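Local coordinates for protein Abbfa_003403 (Acinetobacter baumannii, PDB 4ZXH) that probably assembles a peptide product as a four-domain nonribosomal peptide synthetase, combining condensation, adenylation, phosphopantetheine-carrier and thioesterase domains in one chain, at residues 619-624 against 636-641; 1084-1089 against 1305-1310. All coordinates share one frame; numbering follows the deposited sequence.

Contact 1: 619-624 against 636-641; sequences GDIAYV and GVRIGH
The aromatic ring of Tyr623 lies alongside Ile639, whose CB sits over one ring face in a CH-pi contact, offset toward the rim, while Ile639 CG1 comes within 3.4 Å of Tyr623 CE1. Tyr623 CG takes the crowded position between backbone N and carbonyl carbon (chi1 56°), and the end of the ring thereby draws near its partner; Ile644 of the following helix touches both residues. On the other face of the sheet, Val624 and Arg638 run side by side, with Val624 CG2 3.6 Å from Arg638 CG. The arginine chain then bends at chi3 (79°) and crosses Ile621 obliquely, NH2 lying 3.7 Å from Ile621 CG1, while NH1 makes a salt bridge to Asp822. A classic beta bulge shifts the pairing: Ile639 O accepts Ala622 N at 2.7 Å and, weakly, Tyr623 N, and Ile639 N donates to Tyr623 O nearly along the C=O axis (3.0 Å). Within the bulge, Ala622 CB stands over one face of the His641 ring, 3.5 Å from its centroid. His641 ND1 donates at 3.2 Å to Gly619 O, which lies in the ring plane although the donor sits above the carbonyl plane. This bulged antiparallel hairpin belongs to the adenylation domain, and its partly disordered connection carries the Gly/Ser/Thr-rich sequence that, as in ANL-family relatives, probably forms the phosphate-binding P-loop.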
loop_
_atom_site.group_PDB
_atom_site.type_symbol
_atom_site.label_atom_id
_atom_site.label_comp_id
_atom_site.label_asym_id
_atom_site.label_seq_id
_atom_site.Cartn_x
_atom_site.Cartn_y
_atom_site.Cartn_z
ATOM N N GLY A 619 -16.319 -21.658 -47.990
ATOM C CA GLY A 619 -15.358 -20.843 -48.725
ATOM C C GLY A 619 -14.088 -20.695 -47.897
ATOM O O GLY A 619 -13.916 -21.405 -46.896
ATOM N N ASP A 620 -13.199 -19.788 -48.300
ATOM C CA ASP A 620 -11.961 -19.552 -47.548
ATOM C C ASP A 620 -12.193 -18.736 -46.264
ATOM O O ASP A 620 -11.676 -19.082 -45.200
ATOM C CB ASP A 620 -10.928 -18.837 -48.419
ATOM C CG ASP A 620 -10.309 -19.747 -49.473
ATOM O OD1 ASP A 620 -10.228 -20.978 -49.244
ATOM O OD2 ASP A 620 -9.905 -19.220 -50.535
ATOM N N ILE A 621 -12.962 -17.657 -46.375
ATOM C CA ILE A 621 -13.209 -16.746 -45.261
ATOM C C ILE A 621 -14.506 -17.105 -44.526
ATOM O O ILE A 621 -15.558 -17.288 -45.151
ATOM C CB ILE A 621 -13.286 -15.276 -45.748
ATOM C CG1 ILE A 621 -12.056 -14.918 -46.575
ATOM C CG2 ILE A 621 -13.383 -14.322 -44.588
ATOM C CD1 ILE A 621 -10.777 -14.954 -45.786
ATOM N N ALA A 622 -14.438 -17.200 -43.200
ATOM C CA ALA A 622 -15.623 -17.573 -42.436
ATOM C C ALA A 622 -16.432 -16.367 -41.946
ATOM O O ALA A 622 -17.659 -16.381 -41.995
ATOM C CB ALA A 622 -15.237 -18.431 -41.274
ATOM N N TYR A 623 -15.758 -15.333 -41.462
ATOM C CA TYR A 623 -16.473 -14.137 -41.075
ATOM C C TYR A 623 -15.570 -12.928 -40.993
ATOM O O TYR A 623 -14.348 -13.049 -41.006
ATOM C CB TYR A 623 -17.188 -14.343 -39.735
ATOM C CG TYR A 623 -16.306 -14.766 -38.576
ATOM C CD1 TYR A 623 -15.458 -13.852 -37.943
ATOM C CD2 TYR A 623 -16.360 -16.060 -38.069
ATOM C CE1 TYR A 623 -14.672 -14.226 -36.867
ATOM C CE2 TYR A 623 -15.564 -16.440 -36.984
ATOM C CZ TYR A 623 -14.730 -15.519 -36.398
ATOM O OH TYR A 623 -13.953 -15.877 -35.332
ATOM N N VAL A 624 -16.192 -11.763 -40.922
ATOM C CA VAL A 624 -15.491 -10.512 -40.688
ATOM C C VAL A 624 -16.077 -9.928 -39.425
ATOM O O VAL A 624 -17.191 -9.420 -39.434
ATOM C CB VAL A 624 -15.657 -9.520 -41.850
ATOM C CG1 VAL A 624 -14.791 -8.302 -41.625
ATOM C CG2 VAL A 624 -15.309 -10.189 -43.165
ATOM N N GLY A 636 -12.384 -4.684 -39.420
ATOM C CA GLY A 636 -13.001 -5.976 -39.604
ATOM C C GLY A 636 -11.950 -7.050 -39.653
ATOM O O GLY A 636 -11.101 -7.038 -40.536
ATOM N N VAL A 637 -12.009 -7.984 -38.714
ATOM C CA VAL A 637 -11.024 -9.041 -38.656
ATOM C C VAL A 637 -11.526 -10.224 -39.455
ATOM O O VAL A 637 -12.531 -10.836 -39.101
ATOM C CB VAL A 637 -10.736 -9.469 -37.195
ATOM C CG1 VAL A 637 -9.734 -10.635 -37.153
ATOM C CG2 VAL A 637 -10.221 -8.289 -36.383
ATOM N N ARG A 638 -10.842 -10.541 -40.549
ATOM C CA ARG A 638 -11.264 -11.644 -41.408
ATOM C C ARG A 638 -10.649 -12.941 -40.942
ATOM O O ARG A 638 -9.434 -13.104 -40.947
ATOM C CB ARG A 638 -10.887 -11.389 -42.868
ATOM C CG ARG A 638 -11.713 -10.323 -43.547
ATOM C CD ARG A 638 -11.038 -9.884 -44.824
ATOM N NE ARG A 638 -11.242 -10.798 -45.935
ATOM C CZ ARG A 638 -10.393 -10.949 -46.944
ATOM N NH1 ARG A 638 -9.241 -10.288 -46.961
ATOM N NH2 ARG A 638 -10.685 -11.792 -47.924
ATOM N N ILE A 639 -11.502 -13.873 -40.551
ATOM C CA ILE A 639 -11.051 -15.141 -40.013
ATOM C C ILE A 639 -11.353 -16.230 -41.021
ATOM O O ILE A 639 -12.461 -16.274 -41.589
ATOM C CB ILE A 639 -11.732 -15.441 -38.653
ATOM C CG1 ILE A 639 -11.349 -14.368 -37.647
ATOM C CG2 ILE A 639 -11.319 -16.805 -38.123
ATOM C CD1 ILE A 639 -9.848 -14.348 -37.337
ATOM N N GLY A 640 -10.353 -17.081 -41.262
ATOM C CA GLY A 640 -10.451 -18.183 -42.205
ATOM C C GLY A 640 -10.925 -19.446 -41.518
ATOM O O GLY A 640 -10.913 -19.548 -40.289
ATOM N N HIS A 641 -11.365 -20.419 -42.297
ATOM C CA HIS A 641 -11.915 -21.617 -41.686
ATOM C C HIS A 641 -10.856 -22.530 -41.071
ATOM O O HIS A 641 -11.144 -23.200 -40.078
ATOM C CB HIS A 641 -12.765 -22.388 -42.693
ATOM C CG HIS A 641 -14.200 -21.955 -42.712
ATOM N ND1 HIS A 641 -14.798 -21.395 -43.822
ATOM C CD2 HIS A 641 -15.152 -21.987 -41.747
ATOM C CE1 HIS A 641 -16.057 -21.109 -43.542
ATOM N NE2 HIS A 641 -16.293 -21.450 -42.287
#

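Contact 2: 1084-1089 against 1305-1310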
loop_
_atom_site.group_PDB
_atom_site.type_symbol
_atom_site.label_atom_id
_atom_site.label_comp_id
_atom_site.label_asym_id
_atom_site.label_seq_id
_atom_site.Cartn_x
_atom_site.Cartn_y
_atom_site.Cartn_z
ATOM N N SER A 1084 -4.410 31.649 22.506
ATOM C CA SER A 1084 -3.059 31.251 22.863
ATOM C C SER A 1084 -2.088 31.463 21.688
ATOM O O SER A 1084 -0.896 31.688 21.902
ATOM C CB SER A 1084 -3.039 29.795 23.311
ATOM O OG SER A 1084 -2.785 28.930 22.211
ATOM N N ARG A 1085 -2.598 31.408 20.456
ATOM C CA ARG A 1085 -1.734 31.515 19.283
ATOM C C ARG A 1085 -1.187 32.930 19.130
ATOM O O ARG A 1085 -0.194 33.135 18.462
ATOM C CB ARG A 1085 -2.480 31.077 18.013
ATOM C CG ARG A 1085 -2.995 29.630 18.093
ATOM C CD ARG A 1085 -3.617 29.111 16.822
ATOM N NE ARG A 1085 -4.028 27.709 16.986
ATOM C CZ ARG A 1085 -5.292 27.278 17.084
ATOM N NH1 ARG A 1085 -6.308 28.128 17.033
ATOM N NH2 ARG A 1085 -5.550 25.987 17.237
ATOM N N HIS A 1086 -1.806 33.902 19.788
ATOM C CA HIS A 1086 -1.369 35.284 19.638
ATOM C C HIS A 1086 -0.805 35.888 20.902
ATOM O O HIS A 1086 -0.367 37.037 20.888
ATOM C CB HIS A 1086 -2.530 36.144 19.143
ATOM C CG HIS A 1086 -3.229 35.558 17.962
ATOM N ND1 HIS A 1086 -2.697 35.600 16.691
ATOM C CD2 HIS A 1086 -4.391 34.873 17.865
ATOM C CE1 HIS A 1086 -3.511 34.975 15.858
ATOM N NE2 HIS A 1086 -4.545 34.527 16.545
ATOM N N LEU A 1087 -0.833 35.135 22.002
ATOM C CA LEU A 1087 -0.168 35.592 23.212
ATOM C C LEU A 1087 1.347 35.450 23.052
ATOM O O LEU A 1087 1.848 34.614 22.291
ATOM C CB LEU A 1087 -0.669 34.841 24.444
ATOM C CG LEU A 1087 -1.994 35.374 25.024
ATOM C CD1 LEU A 1087 -2.542 34.504 26.159
ATOM C CD2 LEU A 1087 -1.884 36.809 25.491
ATOM N N ASN A 1088 2.063 36.329 23.735
ATOM C CA ASN A 1088 3.518 36.290 23.801
ATOM C C ASN A 1088 3.975 34.886 24.178
ATOM O O ASN A 1088 3.679 34.401 25.258
ATOM C CB ASN A 1088 3.998 37.338 24.809
ATOM C CG ASN A 1088 5.494 37.346 25.006
ATOM O OD1 ASN A 1088 6.212 36.468 24.528
ATOM N ND2 ASN A 1088 5.974 38.343 25.743
ATOM N N PRO A 1089 4.688 34.217 23.268
ATOM C CA PRO A 1089 5.087 32.814 23.465
ATOM C C PRO A 1089 6.006 32.547 24.679
ATOM O O PRO A 1089 6.249 31.382 24.991
ATOM C CB PRO A 1089 5.814 32.476 22.158
ATOM C CG PRO A 1089 6.212 33.816 21.572
ATOM C CD PRO A 1089 5.107 34.738 21.955
ATOM N N ASN A 1305 -10.941 38.830 15.912
ATOM C CA ASN A 1305 -11.037 39.763 17.023
ATOM C C ASN A 1305 -10.135 39.432 18.197
ATOM O O ASN A 1305 -9.859 40.289 19.038
ATOM C CB ASN A 1305 -12.478 39.857 17.522
ATOM C CG ASN A 1305 -13.469 40.103 16.408
ATOM O OD1 ASN A 1305 -13.454 41.153 15.745
ATOM N ND2 ASN A 1305 -14.355 39.141 16.202
ATOM N N VAL A 1306 -9.659 38.205 18.274
ATOM C CA VAL A 1306 -8.994 37.808 19.500
ATOM C C VAL A 1306 -7.528 38.259 19.521
ATOM O O VAL A 1306 -6.907 38.323 20.576
ATOM C CB VAL A 1306 -9.107 36.283 19.726
ATOM C CG1 VAL A 1306 -8.058 35.523 18.918
ATOM C CG2 VAL A 1306 -9.006 35.976 21.211
ATOM N N VAL A 1307 -6.977 38.609 18.370
ATOM C CA VAL A 1307 -5.619 39.143 18.357
ATOM C C VAL A 1307 -5.513 40.407 19.198
ATOM O O VAL A 1307 -4.577 40.554 19.981
ATOM C CB VAL A 1307 -5.128 39.463 16.930
ATOM C CG1 VAL A 1307 -3.661 39.890 16.975
ATOM C CG2 VAL A 1307 -5.330 38.258 16.011
ATOM N N ALA A 1308 -6.468 41.318 19.033
ATOM C CA ALA A 1308 -6.469 42.566 19.787
ATOM C C ALA A 1308 -6.642 42.279 21.279
ATOM O O ALA A 1308 -6.167 43.025 22.133
ATOM C CB ALA A 1308 -7.554 43.495 19.281
ATOM N N VAL A 1309 -7.293 41.169 21.593
ATOM C CA VAL A 1309 -7.444 40.757 22.988
ATOM C C VAL A 1309 -6.106 40.335 23.582
ATOM O O VAL A 1309 -5.737 40.780 24.666
ATOM C CB VAL A 1309 -8.446 39.602 23.123
ATOM C CG1 VAL A 1309 -8.484 39.109 24.547
ATOM C CG2 VAL A 1309 -9.814 40.051 22.647
ATOM N N ALA A 1310 -5.384 39.480 22.863
ATOM C CA ALA A 1310 -4.054 39.039 23.284
ATOM C C ALA A 1310 -3.139 40.220 23.507
ATOM O O ALA A 1310 -2.449 40.294 24.533
ATOM C CB ALA A 1310 -3.432 38.088 22.250
#
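Aromatic CH-pi packing dominates on the His1086 side. Val1307 CG2 is centred over one face of the imidazole, 3.7 Å from the ring centroid and only 6° off the ring normal, so the methyl meets the ring almost head on; the two side chains cross at about a right angle. Arg1085 CB lies against the opposite face, farther away and toward the rim, which leaves the ring sandwiched between two aliphatic groups. Val1306 CG1, one residue back on the helix 1303-1316, reaches His1086 CD2 at 3.9 Å and also crosses at about a right angle. The His1086 torsion, with CG anti to the carbonyl carbon (chi1 -49°), lays the ring beside these two valines.

Aliphatic contacts, with two methyl-to-carbonyl approaches, gather round Ala1310, the small residue that lets the backbones come close. Its CB lies 3.8 Å from His1086 CB and 3.5 Å from His1086 O, and Leu1087 CD2 lies 3.8 Å from Ala1310 CB. The leucine branch also leans on the backbone, with CD2 3.7 Å from Ala1310 O, and continues toward Ile1313 and Leu1093.

Polar grip comes from the surroundings. Glu1082, one turn earlier, binds His1086 NE2 through OE2 and Arg1085 NH1 through OE1, which, with the valine packing, helps to set how the imidazole is turned. Arg1085 NH2 also pairs with Glu987 of the carrier region. Helix 1081-1086 is thus joined to the C-terminal helix 1303-1316 of the thioesterase domain, an alpha/beta-hydrolase fold. Contacts between the segments are van der Waals and CH-pi; the Glu1082 carboxylate could raise the imidazole pKa, although Arg1085 shares it and would temper the effect.

How the contacts relate
Contacts 1 and 2 belong to different catalytic units of the synthetase, the adenylation and thioesterase regions. Their centres are 83 Å apart, their nearest atoms about 64 Å, and they lie on opposite sides of the chain's centre. Contact 1 sits beside the probable phosphate-binding loop of adenylation. Contact 2 joins parts of the thioesterase fold, where Cys1137, His1297 and Asp1164 have the geometry of a catalytic triad, with His1297 shortly before helix 1303-1316. Between them in sequence comes the carrier region, expected to take the activated substrate from the adenylation to the condensation domain and then the product to the thioesterase. The phosphopantetheine bound here reaches into the condensation region and lies at neither contact.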